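PDB 4QRK: hypothetical protein from Clostridium sporogenes ATCC 15579, which is of unknown function but is a putative cell adhesion protein with a right-handed beta-helix fold. Local coordinates for residues Leu109-Phe114 and Met130-Val135; Leu126-Gly131 and Val149-Gly154. All blocks are in the same frame, centred on the assembly; numbering follows the deposited sequence.

Overall arrangement
Interactions 1 and 2 lie about 9 Å apart, centre to centre, in one right-handed beta-helix. Interaction 1 stacks two corners where the chain passes from one sheet to the other. Interaction 2 pairs strands 123-130 and 147-153 in the sheet that also holds strand 103-110. Along the chain come 109-114, then 126-131, overlapping 130-135 at Met130 and Gly131, and last 149-154. Each coil thus lies on the one before it. The two contacts touch directly: Phe114 CE2 is 4.1 Å from Val128 CG2, inside the coil. Corner and flat sheet therefore share one hydrophobic interior, and both fall in the range of the LiaF C-terminal family.

Interaction 1: Leu109-Phe114 and Met130-Val135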
loop_
_atom_site.group_PDB
_atom_site.type_symbol
_atom_site.label_atom_id
_atom_site.label_comp_id
_atom_site.label_asym_id
_atom_site.label_seq_id
_atom_site.Cartn_x
_atom_site.Cartn_y
_atom_site.Cartn_z
ATOM N N LEU A 109 -7.625 -4.739 1.596
ATOM C CA LEU A 109 -8.036 -4.150 2.856
ATOM C C LEU A 109 -9.558 -3.989 2.896
ATOM O O LEU A 109 -10.122 -3.296 2.053
ATOM C CB LEU A 109 -7.363 -2.785 2.959
ATOM C CG LEU A 109 -5.908 -2.754 2.476
ATOM C CD1 LEU A 109 -5.395 -1.330 2.450
ATOM C CD2 LEU A 109 -5.040 -3.622 3.350
ATOM N N GLY A 110 -10.217 -4.603 3.864
ATOM C CA GLY A 110 -11.680 -4.562 3.938
ATOM C C GLY A 110 -12.165 -3.200 4.398
ATOM O O GLY A 110 -12.761 -2.440 3.649
ATOM N N THR A 111 -11.826 -2.859 5.623
ATOM C CA THR A 111 -12.274 -1.620 6.239
ATOM C C THR A 111 -11.214 -1.087 7.180
ATOM O O THR A 111 -10.717 -1.830 8.019
ATOM C CB THR A 111 -13.534 -1.883 7.112
ATOM O OG1 THR A 111 -14.502 -2.605 6.343
ATOM C CG2 THR A 111 -14.164 -0.565 7.560
ATOM N N GLY A 112 -10.931 0.205 7.130
ATOM C CA GLY A 112 -9.962 0.777 8.045
ATOM C C GLY A 112 -9.066 1.808 7.406
ATOM O O GLY A 112 -9.428 2.395 6.401
ATOM N N GLU A 113 -7.894 2.016 7.992
ATOM C CA GLU A 113 -6.982 3.046 7.530
ATOM C C GLU A 113 -5.645 2.466 7.171
ATOM O O GLU A 113 -5.001 1.746 7.965
ATOM C CB GLU A 113 -6.822 4.110 8.594
ATOM C CG GLU A 113 -8.134 4.827 8.956
ATOM C CD GLU A 113 -7.962 5.771 10.129
ATOM O OE1 GLU A 113 -6.882 5.740 10.763
ATOM O OE2 GLU A 113 -8.903 6.539 10.427
ATOM N N PHE A 114 -5.250 2.728 5.938
ATOM C CA PHE A 114 -3.974 2.234 5.427
ATOM C C PHE A 114 -3.041 3.427 5.199
ATOM O O PHE A 114 -3.373 4.367 4.463
ATOM C CB PHE A 114 -4.190 1.489 4.126
ATOM C CG PHE A 114 -2.903 1.082 3.427
ATOM C CD1 PHE A 114 -1.867 0.492 4.128
ATOM C CD2 PHE A 114 -2.740 1.295 2.071
ATOM C CE1 PHE A 114 -0.680 0.135 3.495
ATOM C CE2 PHE A 114 -1.561 0.933 1.429
ATOM C CZ PHE A 114 -0.529 0.365 2.140
HETATM N N MSE A 130 -9.308 -1.369 -1.418
HETATM C CA MSE A 130 -9.880 -0.964 -0.139
HETATM C C MSE A 130 -11.400 -0.937 -0.292
HETATM O O MSE A 130 -11.938 -0.520 -1.314
HETATM C CB MSE A 130 -9.299 0.384 0.312
HETATM C CG MSE A 130 -10.025 1.135 1.453
HETATM SE SE MSE A 130 -9.918 0.346 3.237
HETATM C CE MSE A 130 -8.038 0.608 3.600
ATOM N N GLY A 131 -12.091 -1.476 0.713
ATOM C CA GLY A 131 -13.555 -1.509 0.702
ATOM C C GLY A 131 -14.134 -0.178 1.191
ATOM O O GLY A 131 -14.674 0.616 0.413
ATOM N N VAL A 132 -14.001 0.059 2.498
ATOM C CA VAL A 132 -14.468 1.285 3.141
ATOM C C VAL A 132 -13.330 1.801 4.007
ATOM O O VAL A 132 -12.973 1.175 5.006
ATOM C CB VAL A 132 -15.686 1.052 4.052
ATOM C CG1 VAL A 132 -16.090 2.356 4.781
ATOM C CG2 VAL A 132 -16.857 0.483 3.266
ATOM N N GLY A 133 -12.751 2.939 3.661
ATOM C CA GLY A 133 -11.720 3.486 4.528
ATOM C C GLY A 133 -10.848 4.481 3.824
ATOM O O GLY A 133 -11.233 5.058 2.828
ATOM N N LYS A 134 -9.652 4.662 4.328
ATOM C CA LYS A 134 -8.729 5.654 3.786
ATOM C C LYS A 134 -7.426 5.008 3.425
ATOM O O LYS A 134 -6.918 4.119 4.132
ATOM C CB LYS A 134 -8.362 6.708 4.817
ATOM C CG LYS A 134 -9.439 7.555 5.404
ATOM C CD LYS A 134 -8.766 8.684 6.247
ATOM C CE LYS A 134 -8.169 9.796 5.336
ATOM N NZ LYS A 134 -7.111 10.646 5.972
ATOM N N VAL A 135 -6.851 5.531 2.358
ATOM C CA VAL A 135 -5.525 5.169 1.907
ATOM C C VAL A 135 -4.675 6.445 1.849
ATOM O O VAL A 135 -5.086 7.435 1.236
ATOM C CB VAL A 135 -5.564 4.582 0.495
ATOM C CG1 VAL A 135 -4.161 4.375 -0.044
ATOM C CG2 VAL A 135 -6.314 3.287 0.479
#
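Met130, present as selenomethionine, folds its end in beside Leu109 of the neighbouring coil. Its CG is anti to the backbone N (chi1 165°), and the chain then bends at chi2 and chi3. Met130 CE comes 3.5 Å from Leu109 CD1. Leu109 CB is equally near CE, and the two side chains cross obliquely. Each residue has a second deposited conformer, so the closeness of this approach is uncertain. Phe114 CB also meets Met130 CE, at 4.0 Å. Further on, Phe114 and Val135 lie side by side and point the same way, with Phe114 CD2 4.0 Å from Val135 CG1. On the other face, Thr111 and Val132 are likewise side by side, Thr111 CG2 lying 4.2 Å from Val132 CB. Backbone hydrogen bonds of parallel strand pairing join the two corners. Val132 N donates to Gly110 O, Gly112 N to Val132 O and Lys134 N to Gly112 O. The bond from Phe114 N to Lys134 O is short (2.8 Å) and nearly straight (174°). At Gly112 and Gly133 the backbone takes angles at which a side chain would collide with the carbonyl oxygen of the residue before, so glycine fits. Leu36 of strand 35-42 touches both Leu109 and Phe114. The chemistry is therefore divided: backbone bonds set the register round the corner, and apolar groups fill its inner side.

Interaction 2: Leu126-Gly131 and Val149-Gly154; sequences LNVGMG and VNIEGG. With CA (calcium ion), chain B.
Asn127 and Asn150 both turn CG anti to their carbonyl carbons (chi1 -74° and -55°). The two side chains therefore lie side by side and point the same way, with amide planes 22° apart. Asn150 ND2 donates to Asn127 OD1 at 2.9 Å. The donor sits above the carbonyl plane of Asn127, and the bond is bent. Asn127 ND2 in turn bonds Glu125, which holds the amide from its other end. Asn150 also touches Asn207 of strand 203-210, the neighbour on the far side in the sheet. On the opposite face, Leu126 CD2 packs on Val149 CG1 at 4.1 Å, and Val128 CB lies 4.3 Å from Ile151 CG1. Backbone bonds join the parallel strands from the Leu126-Asn150 end to the Met130-Gly154 end, including Val128 N to Asn150 O at 2.8 Å. Glu152 has CG anti to its backbone N and an extended chain beyond. It binds a calcium ion through both oxygens, at rather long distances, OE1 at 2.7 Å and OE2 at 2.9 Å. Four waters and one atom from elsewhere complete the shell. The asparagine pair marks this protein's outer face; in-register parallel strands of successive coils, with aliphatic residues stacked inward, are characteristic of a right-handed beta-helix.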
loop_
_atom_site.group_PDB
_atom_site.type_symbol
_atom_site.label_atom_id
_atom_site.label_comp_id
_atom_site.label_asym_id
_atom_site.label_seq_id
_atom_site.Cartn_x
_atom_site.Cartn_y
_atom_site.Cartn_z
ATOM N N LEU A 126 2.714 -1.904 -6.929
ATOM C CA LEU A 126 1.810 -1.804 -5.796
ATOM C C LEU A 126 0.397 -1.934 -6.305
ATOM O O LEU A 126 0.027 -1.255 -7.257
ATOM C CB LEU A 126 1.937 -0.457 -5.134
ATOM C CG LEU A 126 0.982 -0.178 -3.971
ATOM C CD1 LEU A 126 1.278 -1.077 -2.772
ATOM C CD2 LEU A 126 1.062 1.298 -3.563
ATOM N N ASN A 127 -0.344 -2.863 -5.713
ATOM C CA ASN A 127 -1.757 -3.040 -5.959
ATOM C C ASN A 127 -2.500 -2.973 -4.647
ATOM O O ASN A 127 -2.219 -3.754 -3.726
ATOM C CB ASN A 127 -2.030 -4.401 -6.620
ATOM C CG ASN A 127 -1.621 -4.409 -8.066
ATOM O OD1 ASN A 127 -2.342 -3.901 -8.924
ATOM N ND2 ASN A 127 -0.428 -4.913 -8.339
ATOM N N VAL A 128 -3.450 -2.050 -4.557
ATOM C CA VAL A 128 -4.227 -1.866 -3.327
ATOM C C VAL A 128 -5.691 -1.941 -3.641
ATOM O O VAL A 128 -6.150 -1.223 -4.524
ATOM C CB VAL A 128 -3.966 -0.457 -2.739
ATOM C CG1 VAL A 128 -4.820 -0.198 -1.534
ATOM C CG2 VAL A 128 -2.516 -0.322 -2.338
ATOM N N GLY A 129 -6.429 -2.803 -2.944
ATOM C CA GLY A 129 -7.879 -2.680 -2.899
ATOM C C GLY A 129 -8.364 -2.311 -1.500
ATOM O O GLY A 129 -7.923 -2.903 -0.523
HETATM N N MSE A 130 -9.308 -1.369 -1.418
HETATM C CA MSE A 130 -9.880 -0.964 -0.139
HETATM C C MSE A 130 -11.400 -0.937 -0.292
HETATM O O MSE A 130 -11.938 -0.520 -1.314
HETATM C CB MSE A 130 -9.299 0.384 0.312
HETATM C CG MSE A 130 -10.025 1.135 1.453
HETATM SE SE MSE A 130 -9.918 0.346 3.237
HETATM C CE MSE A 130 -8.038 0.608 3.600
ATOM N N GLY A 131 -12.091 -1.476 0.713
ATOM C CA GLY A 131 -13.555 -1.509 0.702
ATOM C C GLY A 131 -14.134 -0.178 1.191
ATOM O O GLY A 131 -14.674 0.616 0.413
ATOM N N VAL A 149 1.485 1.388 -10.211
ATOM C CA VAL A 149 0.644 1.512 -9.034
ATOM C C VAL A 149 -0.819 1.452 -9.413
ATOM O O VAL A 149 -1.280 2.230 -10.243
ATOM C CB VAL A 149 0.914 2.823 -8.284
ATOM C CG1 VAL A 149 -0.022 2.985 -7.090
ATOM C CG2 VAL A 149 2.358 2.873 -7.825
ATOM N N ASN A 150 -1.548 0.532 -8.796
ATOM C CA ASN A 150 -2.996 0.413 -9.018
ATOM C C ASN A 150 -3.733 0.514 -7.693
ATOM O O ASN A 150 -3.470 -0.269 -6.778
ATOM C CB ASN A 150 -3.338 -0.918 -9.708
ATOM C CG ASN A 150 -2.557 -1.112 -11.029
ATOM O OD1 ASN A 150 -2.784 -0.388 -11.995
ATOM N ND2 ASN A 150 -1.611 -2.061 -11.049
ATOM N N ILE A 151 -4.659 1.473 -7.590
ATOM C CA ILE A 151 -5.407 1.658 -6.332
ATOM C C ILE A 151 -6.903 1.660 -6.618
ATOM O O ILE A 151 -7.385 2.385 -7.469
ATOM C CB ILE A 151 -5.024 2.995 -5.636
ATOM C CG1 ILE A 151 -3.534 3.024 -5.298
ATOM C CG2 ILE A 151 -5.781 3.143 -4.366
ATOM C CD1 ILE A 151 -2.990 4.381 -5.036
ATOM N N GLU A 152 -7.633 0.824 -5.909
ATOM C CA GLU A 152 -9.063 0.738 -6.130
ATOM C C GLU A 152 -9.791 0.752 -4.774
ATOM O O GLU A 152 -9.543 -0.104 -3.916
ATOM C CB GLU A 152 -9.356 -0.516 -6.958
ATOM C CG GLU A 152 -10.807 -0.652 -7.340
ATOM C CD GLU A 152 -11.083 -1.875 -8.187
ATOM O OE1 GLU A 152 -10.191 -2.761 -8.278
ATOM O OE2 GLU A 152 -12.203 -1.936 -8.759
ATOM N N GLY A 153 -10.668 1.741 -4.592
ATOM C CA GLY A 153 -11.372 1.959 -3.349
ATOM C C GLY A 153 -12.868 1.940 -3.586
ATOM O O GLY A 153 -13.347 2.319 -4.647
ATOM N N GLY A 154 -13.602 1.473 -2.595
ATOM C CA GLY A 154 -15.043 1.438 -2.659
ATOM C C GLY A 154 -15.571 2.774 -2.189
ATOM O O GLY A 154 -15.977 3.607 -2.983
HETATM CA CA CA B . -11.525 -4.489 -9.936
HETATM O O HOH W 1 -13.012 -6.524 -10.339
HETATM O O HOH W 2 -9.816 -4.579 -11.546
HETATM O O HOH W 3 -11.111 -2.327 -11.572
HETATM O O HOH W 4 -13.846 -3.745 -10.823
#